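Long-range contacts in Non-fluorescent flavoprotein (PDB 1FVP), which binds FMN carrying a covalently attached myristate, two per subunit, as a homodimeric member of the bacterial luciferase family: residues A[32-37]-A[209-214]; A[142-147]-A[203-208]. One frame throughout, in Å; residues are numbered along the deposited sequence.

Contact 1 (A[32-37]-A[209-214])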
loop_
_atom_site.group_PDB
_atom_site.type_symbol
_atom_site.label_atom_id
_atom_site.label_comp_id
_atom_site.label_asym_id
_atom_site.label_seq_id
_atom_site.Cartn_x
_atom_site.Cartn_y
_atom_site.Cartn_z
ATOM N N LEU A 32 3.283 9.254 12.292
ATOM C CA LEU A 32 2.686 7.921 12.436
ATOM C C LEU A 32 2.262 7.680 13.887
ATOM O O LEU A 32 1.291 6.937 14.130
ATOM C CB LEU A 32 3.677 6.850 11.985
ATOM C CG LEU A 32 3.997 6.653 10.524
ATOM C CD1 LEU A 32 5.151 5.667 10.354
ATOM C CD2 LEU A 32 2.771 6.144 9.788
ATOM N N ARG A 33 3.048 8.293 14.779
ATOM C CA ARG A 33 2.756 8.129 16.215
ATOM C C ARG A 33 1.348 8.648 16.512
ATOM O O ARG A 33 0.535 7.939 17.130
ATOM C CB ARG A 33 3.781 8.784 17.135
ATOM C CG ARG A 33 3.543 8.427 18.607
ATOM C CD ARG A 33 4.375 9.240 19.542
ATOM N NE ARG A 33 4.126 10.659 19.384
ATOM C CZ ARG A 33 2.970 11.248 19.699
ATOM N NH1 ARG A 33 1.950 10.593 20.243
ATOM N NH2 ARG A 33 2.860 12.555 19.402
ATOM N N ILE A 34 1.109 9.867 16.055
ATOM C CA ILE A 34 -0.193 10.534 16.265
ATOM C C ILE A 34 -1.287 9.587 15.787
ATOM O O ILE A 34 -2.230 9.235 16.507
ATOM C CB ILE A 34 -0.191 11.927 15.553
ATOM C CG1 ILE A 34 1.144 12.606 15.920
ATOM C CG2 ILE A 34 -1.436 12.766 15.895
ATOM C CD1 ILE A 34 1.374 14.053 15.442
ATOM N N ILE A 35 -1.070 9.191 14.538
ATOM C CA ILE A 35 -1.975 8.250 13.857
ATOM C C ILE A 35 -2.369 7.193 14.888
ATOM O O ILE A 35 -3.540 7.143 15.307
ATOM C CB ILE A 35 -1.302 7.709 12.554
ATOM C CG1 ILE A 35 -1.365 8.777 11.440
ATOM C CG2 ILE A 35 -1.886 6.359 12.066
ATOM C CD1 ILE A 35 -0.522 8.505 10.175
ATOM N N ASP A 36 -1.394 6.410 15.338
ATOM C CA ASP A 36 -1.676 5.355 16.318
ATOM C C ASP A 36 -2.295 5.854 17.616
ATOM O O ASP A 36 -3.493 5.527 17.845
ATOM C CB ASP A 36 -0.518 4.371 16.487
ATOM C CG ASP A 36 -0.621 3.175 15.547
ATOM O OD1 ASP A 36 -1.291 2.158 15.834
ATOM O OD2 ASP A 36 -0.006 3.231 14.449
ATOM N N GLU A 37 -1.566 6.605 18.426
ATOM C CA GLU A 37 -2.074 7.054 19.721
ATOM C C GLU A 37 -2.703 8.399 19.912
ATOM O O GLU A 37 -3.486 8.579 20.891
ATOM C CB GLU A 37 -0.919 6.868 20.732
ATOM C CG GLU A 37 0.482 6.728 20.172
ATOM C CD GLU A 37 1.598 6.240 21.044
ATOM O OE1 GLU A 37 1.849 6.608 22.188
ATOM O OE2 GLU A 37 2.326 5.376 20.476
ATOM N N LYS A 209 3.486 21.930 15.863
ATOM C CA LYS A 209 2.396 22.538 15.074
ATOM C C LYS A 209 1.582 21.321 14.600
ATOM O O LYS A 209 0.465 21.158 15.083
ATOM C CB LYS A 209 2.752 23.297 13.828
ATOM C CG LYS A 209 1.735 24.345 13.411
ATOM C CD LYS A 209 2.389 25.396 12.521
ATOM C CE LYS A 209 3.106 24.847 11.315
ATOM N NZ LYS A 209 3.805 25.908 10.528
ATOM N N LYS A 210 2.268 20.579 13.747
ATOM C CA LYS A 210 1.763 19.354 13.104
ATOM C C LYS A 210 0.974 18.461 14.048
ATOM O O LYS A 210 -0.181 18.098 13.702
ATOM C CB LYS A 210 2.835 18.593 12.350
ATOM C CG LYS A 210 2.511 17.120 12.119
ATOM C CD LYS A 210 3.476 16.483 11.135
ATOM C CE LYS A 210 4.635 15.763 11.798
ATOM N NZ LYS A 210 5.743 15.598 10.807
ATOM N N LYS A 211 1.524 18.128 15.203
ATOM C CA LYS A 211 0.764 17.283 16.146
ATOM C C LYS A 211 -0.518 18.016 16.521
ATOM O O LYS A 211 -1.546 17.363 16.726
ATOM C CB LYS A 211 1.535 16.879 17.389
ATOM C CG LYS A 211 0.685 16.321 18.521
ATOM C CD LYS A 211 1.416 16.202 19.839
ATOM C CE LYS A 211 1.959 17.517 20.338
ATOM N NZ LYS A 211 0.929 18.485 20.815
ATOM N N SER A 212 -0.479 19.331 16.588
ATOM C CA SER A 212 -1.660 20.121 16.969
ATOM C C SER A 212 -2.675 20.295 15.870
ATOM O O SER A 212 -3.888 20.354 16.165
ATOM C CB SER A 212 -1.256 21.439 17.612
ATOM O OG SER A 212 -0.762 21.097 18.914
ATOM N N VAL A 213 -2.190 20.381 14.646
ATOM C CA VAL A 213 -3.062 20.515 13.478
ATOM C C VAL A 213 -3.669 19.134 13.167
ATOM O O VAL A 213 -4.580 19.080 12.334
ATOM C CB VAL A 213 -2.339 21.024 12.225
ATOM C CG1 VAL A 213 -3.097 22.200 11.616
ATOM C CG2 VAL A 213 -0.875 21.305 12.413
ATOM N N MET A 214 -3.136 18.092 13.789
ATOM C CA MET A 214 -3.632 16.731 13.538
ATOM C C MET A 214 -4.714 16.347 14.531
ATOM O O MET A 214 -5.845 16.058 14.112
ATOM C CB MET A 214 -2.522 15.695 13.444
ATOM C CG MET A 214 -1.981 15.655 12.027
ATOM S SD MET A 214 -0.650 14.415 11.985
ATOM C CE MET A 214 -1.599 12.894 11.973
#
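Ile-34 fits between Lys-211 and Met-214, and around it helix 23-38 closes on helix 207-227. Its CG1 stands anti to its own carbonyl carbon (chi1 -46°) and the branch continues extended, which sets CD1 against Lys-211. There CD1 meets the backbone, lying 3.4 Å from Lys-211 CA, with Lys-211 CB and the start of the aliphatic chain beside it; the two side chains cross at about a right angle. On the other flank Met-214 turns back at its last torsion (chi3 77°), bringing the methyl CE within 3.9 Å of Ile-34 CG2, while Met-214 SD sits 4.0 Å from Ile-34 CD1. The same methyl reaches Ile-35 more loosely, Met-214 CE to Ile-35 CG1 at 4.2 Å. Ile-34, Ile-35 and Met-214 are buried, the touching atoms here are carbon and sulphur, and no hydrogen bond spans the contact.

The partly exposed flank is much slacker. Arg-33 brings its NH2 to 3.9 Å from Lys-211 CD, which lies at the guanidinium edge, near its plane. Lys-211 then bends twice, and its NZ leads away from the helix opposite, ending 6.4 Å from Arg-33 NH2, two like charges that would, if anything, repel weakly. Arg-33 instead forms salt bridges through NE with Glu-30 and through NH1 with Asp-38.

Glu-70 of the second subunit packs against Ile-35, and the Met-214 side chain is about 8 Å from a bound flavin. The short segments run roughly parallel, at 33°, with axes 10.5 Å apart. The Met-214 carbonyl accepts a hydrogen bond from Tyr-42, and Ile-35 also packs on Val-8 of strand 6-11 and Ile-45 of strand 42-48, the parallel pair against which helix 23-38 lies.

Contact 2 (A[142-147]-A[203-208])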
loop_
_atom_site.group_PDB
_atom_site.type_symbol
_atom_site.label_atom_id
_atom_site.label_comp_id
_atom_site.label_asym_id
_atom_site.label_seq_id
_atom_site.Cartn_x
_atom_site.Cartn_y
_atom_site.Cartn_z
ATOM N N LYS A 142 3.571 28.741 2.854
ATOM C CA LYS A 142 3.763 28.636 1.419
ATOM C C LYS A 142 5.240 28.614 1.041
ATOM O O LYS A 142 5.664 27.965 0.065
ATOM C CB LYS A 142 3.103 29.814 0.708
ATOM C CG LYS A 142 1.604 29.629 0.467
ATOM C CD LYS A 142 1.055 30.581 -0.573
ATOM C CE LYS A 142 1.984 30.781 -1.759
ATOM N NZ LYS A 142 1.349 31.647 -2.795
ATOM N N GLU A 143 6.034 29.365 1.804
ATOM C CA GLU A 143 7.477 29.391 1.515
ATOM C C GLU A 143 8.084 28.158 2.174
ATOM O O GLU A 143 9.267 27.908 1.920
ATOM C CB GLU A 143 8.257 30.638 1.866
ATOM C CG GLU A 143 8.275 31.793 0.861
ATOM C CD GLU A 143 6.985 32.497 0.540
ATOM O OE1 GLU A 143 6.447 33.438 1.115
ATOM O OE2 GLU A 143 6.419 32.025 -0.486
ATOM N N GLU A 144 7.294 27.424 2.938
ATOM C CA GLU A 144 7.777 26.208 3.608
ATOM C C GLU A 144 7.463 24.995 2.739
ATOM O O GLU A 144 8.274 24.056 2.666
ATOM C CB GLU A 144 7.214 25.955 4.999
ATOM C CG GLU A 144 8.151 25.432 6.063
ATOM C CD GLU A 144 7.691 24.971 7.400
ATOM O OE1 GLU A 144 6.716 25.352 8.020
ATOM O OE2 GLU A 144 8.437 24.104 7.918
ATOM N N LEU A 145 6.319 25.030 2.082
ATOM C CA LEU A 145 5.883 23.925 1.204
ATOM C C LEU A 145 6.643 23.996 -0.116
ATOM O O LEU A 145 6.779 22.965 -0.795
ATOM C CB LEU A 145 4.371 23.914 1.125
ATOM C CG LEU A 145 3.619 22.947 0.253
ATOM C CD1 LEU A 145 3.355 21.632 0.961
ATOM C CD2 LEU A 145 2.275 23.572 -0.120
ATOM N N LYS A 146 7.151 25.182 -0.431
ATOM C CA LYS A 146 7.920 25.422 -1.661
ATOM C C LYS A 146 9.354 24.917 -1.505
ATOM O O LYS A 146 10.234 25.173 -2.348
ATOM C CB LYS A 146 7.930 26.865 -2.136
ATOM C CG LYS A 146 8.474 27.064 -3.550
ATOM C CD LYS A 146 8.489 28.513 -3.990
ATOM C CE LYS A 146 7.096 29.089 -4.163
ATOM N NZ LYS A 146 7.112 30.430 -4.802
ATOM N N LEU A 147 9.557 24.197 -0.419
ATOM C CA LEU A 147 10.858 23.610 -0.112
ATOM C C LEU A 147 10.725 22.097 -0.137
ATOM O O LEU A 147 11.693 21.393 -0.482
ATOM C CB LEU A 147 11.431 24.244 1.150
ATOM C CG LEU A 147 12.740 25.001 0.883
ATOM C CD1 LEU A 147 12.437 26.432 0.489
ATOM C CD2 LEU A 147 13.617 24.938 2.124
ATOM N N SER A 203 5.269 18.873 5.267
ATOM C CA SER A 203 6.094 20.031 4.795
ATOM C C SER A 203 6.423 20.778 6.077
ATOM O O SER A 203 7.445 21.453 6.170
ATOM C CB SER A 203 5.360 20.818 3.759
ATOM O OG SER A 203 3.961 20.519 3.766
ATOM N N MET A 204 5.554 20.589 7.040
ATOM C CA MET A 204 5.489 21.132 8.381
ATOM C C MET A 204 6.591 20.652 9.323
ATOM O O MET A 204 6.470 19.583 9.940
ATOM C CB MET A 204 4.161 20.800 9.082
ATOM C CG MET A 204 2.978 21.439 8.402
ATOM S SD MET A 204 1.720 21.610 9.701
ATOM C CE MET A 204 0.705 20.165 9.427
ATOM N N GLN A 205 7.569 21.524 9.432
ATOM C CA GLN A 205 8.746 21.304 10.260
ATOM C C GLN A 205 8.449 21.373 11.750
ATOM O O GLN A 205 8.935 20.498 12.486
ATOM C CB GLN A 205 9.904 22.253 9.927
ATOM C CG GLN A 205 10.651 21.968 8.634
ATOM C CD GLN A 205 11.708 23.017 8.352
ATOM O OE1 GLN A 205 12.443 23.466 9.241
ATOM N NE2 GLN A 205 11.801 23.441 7.090
ATOM N N ASP A 206 7.732 22.360 12.192
ATOM C CA ASP A 206 7.466 22.507 13.646
ATOM C C ASP A 206 6.602 21.376 14.173
ATOM O O ASP A 206 5.393 21.584 14.390
ATOM C CB ASP A 206 6.951 23.919 13.899
ATOM C CG ASP A 206 6.593 24.170 15.347
ATOM O OD1 ASP A 206 6.650 23.262 16.199
ATOM O OD2 ASP A 206 6.242 25.345 15.604
ATOM N N GLN A 207 7.196 20.225 14.422
ATOM C CA GLN A 207 6.454 19.059 14.900
ATOM C C GLN A 207 5.266 19.466 15.738
ATOM O O GLN A 207 4.126 19.162 15.317
ATOM C CB GLN A 207 7.309 17.983 15.528
ATOM C CG GLN A 207 7.432 16.753 14.644
ATOM C CD GLN A 207 8.028 17.040 13.294
ATOM O OE1 GLN A 207 9.239 17.071 13.085
ATOM N NE2 GLN A 207 7.179 17.275 12.300
ATOM N N ASN A 208 5.435 20.165 16.836
ATOM C CA ASN A 208 4.316 20.579 17.694
ATOM C C ASN A 208 3.169 21.211 16.922
ATOM O O ASN A 208 2.020 21.000 17.381
ATOM C CB ASN A 208 4.738 21.416 18.903
ATOM C CG ASN A 208 4.930 20.430 20.064
ATOM O OD1 ASN A 208 3.932 19.931 20.620
ATOM N ND2 ASN A 208 6.212 20.178 20.324
#
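The loop that carries the chain into helix 207-227 is tied to helix 138-155 by an acid-to-backbone bond, with Glu-144 bonded to the backbone of Gln-205 and Leu-145 packed on Ser-203. Glu-144 leaves the helix with its chain extended beyond CG (chi2 -171°), and its carboxylate reaches across to the loop. Its OE2 accepts the backbone N-H of Gln-205, the N of Gln-205 lying 3.1 Å from Glu-144 OE2, with an N-H...O angle of 151°; the donor arrives on the syn side, 33° out of the carboxylate plane. The carbonyl oxygen of Ser-203 lies 3.3 Å from the same OE2, but both are acceptors and no bond joins them. The side chain of Gln-205 slants across the carboxylate, its CB, CG and CD all close to OE2, and its amide plane is turned steeply from that of the acid.

Both helices follow parallel, adjacent strands of the barrel-like alpha/beta fold of the luciferase family: helix 138-155 comes after strand 126-134, and the loop comes after strand 195-199. Away from the polar bond the contact is buried. Leu-145 CD1 comes to 3.5 Å from Ser-203 CB, beside the serine OG. The backbones are closest here, Leu-145 CA lying 5.3 Å from Ser-203 CA. His-131 of strand 126-134 packs against both residues, and Thr-174 adds to the leucine side.

Further along, Asp-206 is the centre of an inverse gamma turn and the N-cap of helix 207-227. Its OD1 receives a weak hydrogen bond from the backbone N of Lys-209, whose NZ is a long, weak ion-pair partner of Glu-144 OE1. The Met-204 side chain packs on helix 207-227 and lies about 7 Å from a bound flavin.

Helix 207-227 takes part in both contacts: its first turns pack on helix 23-38 in contact 1, and the loop that opens it is fastened to helix 138-155 in contact 2. Both are mainly buried, yet contact 1 is helix against helix, made of branched and sulphur-bearing side chains and the aliphatic part of a lysine, whereas contact 2 is helix against loop and relies, besides leucine on serine, on a carboxylate meeting a backbone N-H. Their centres are 15 Å apart. Met-204 bridges them, its CE 3.6 Å from Val-213 CG2. Unlike contact 1, contact 2 is touched by no other protein chain of the assembly, and its Gln-205 and Asp-206 are exposed.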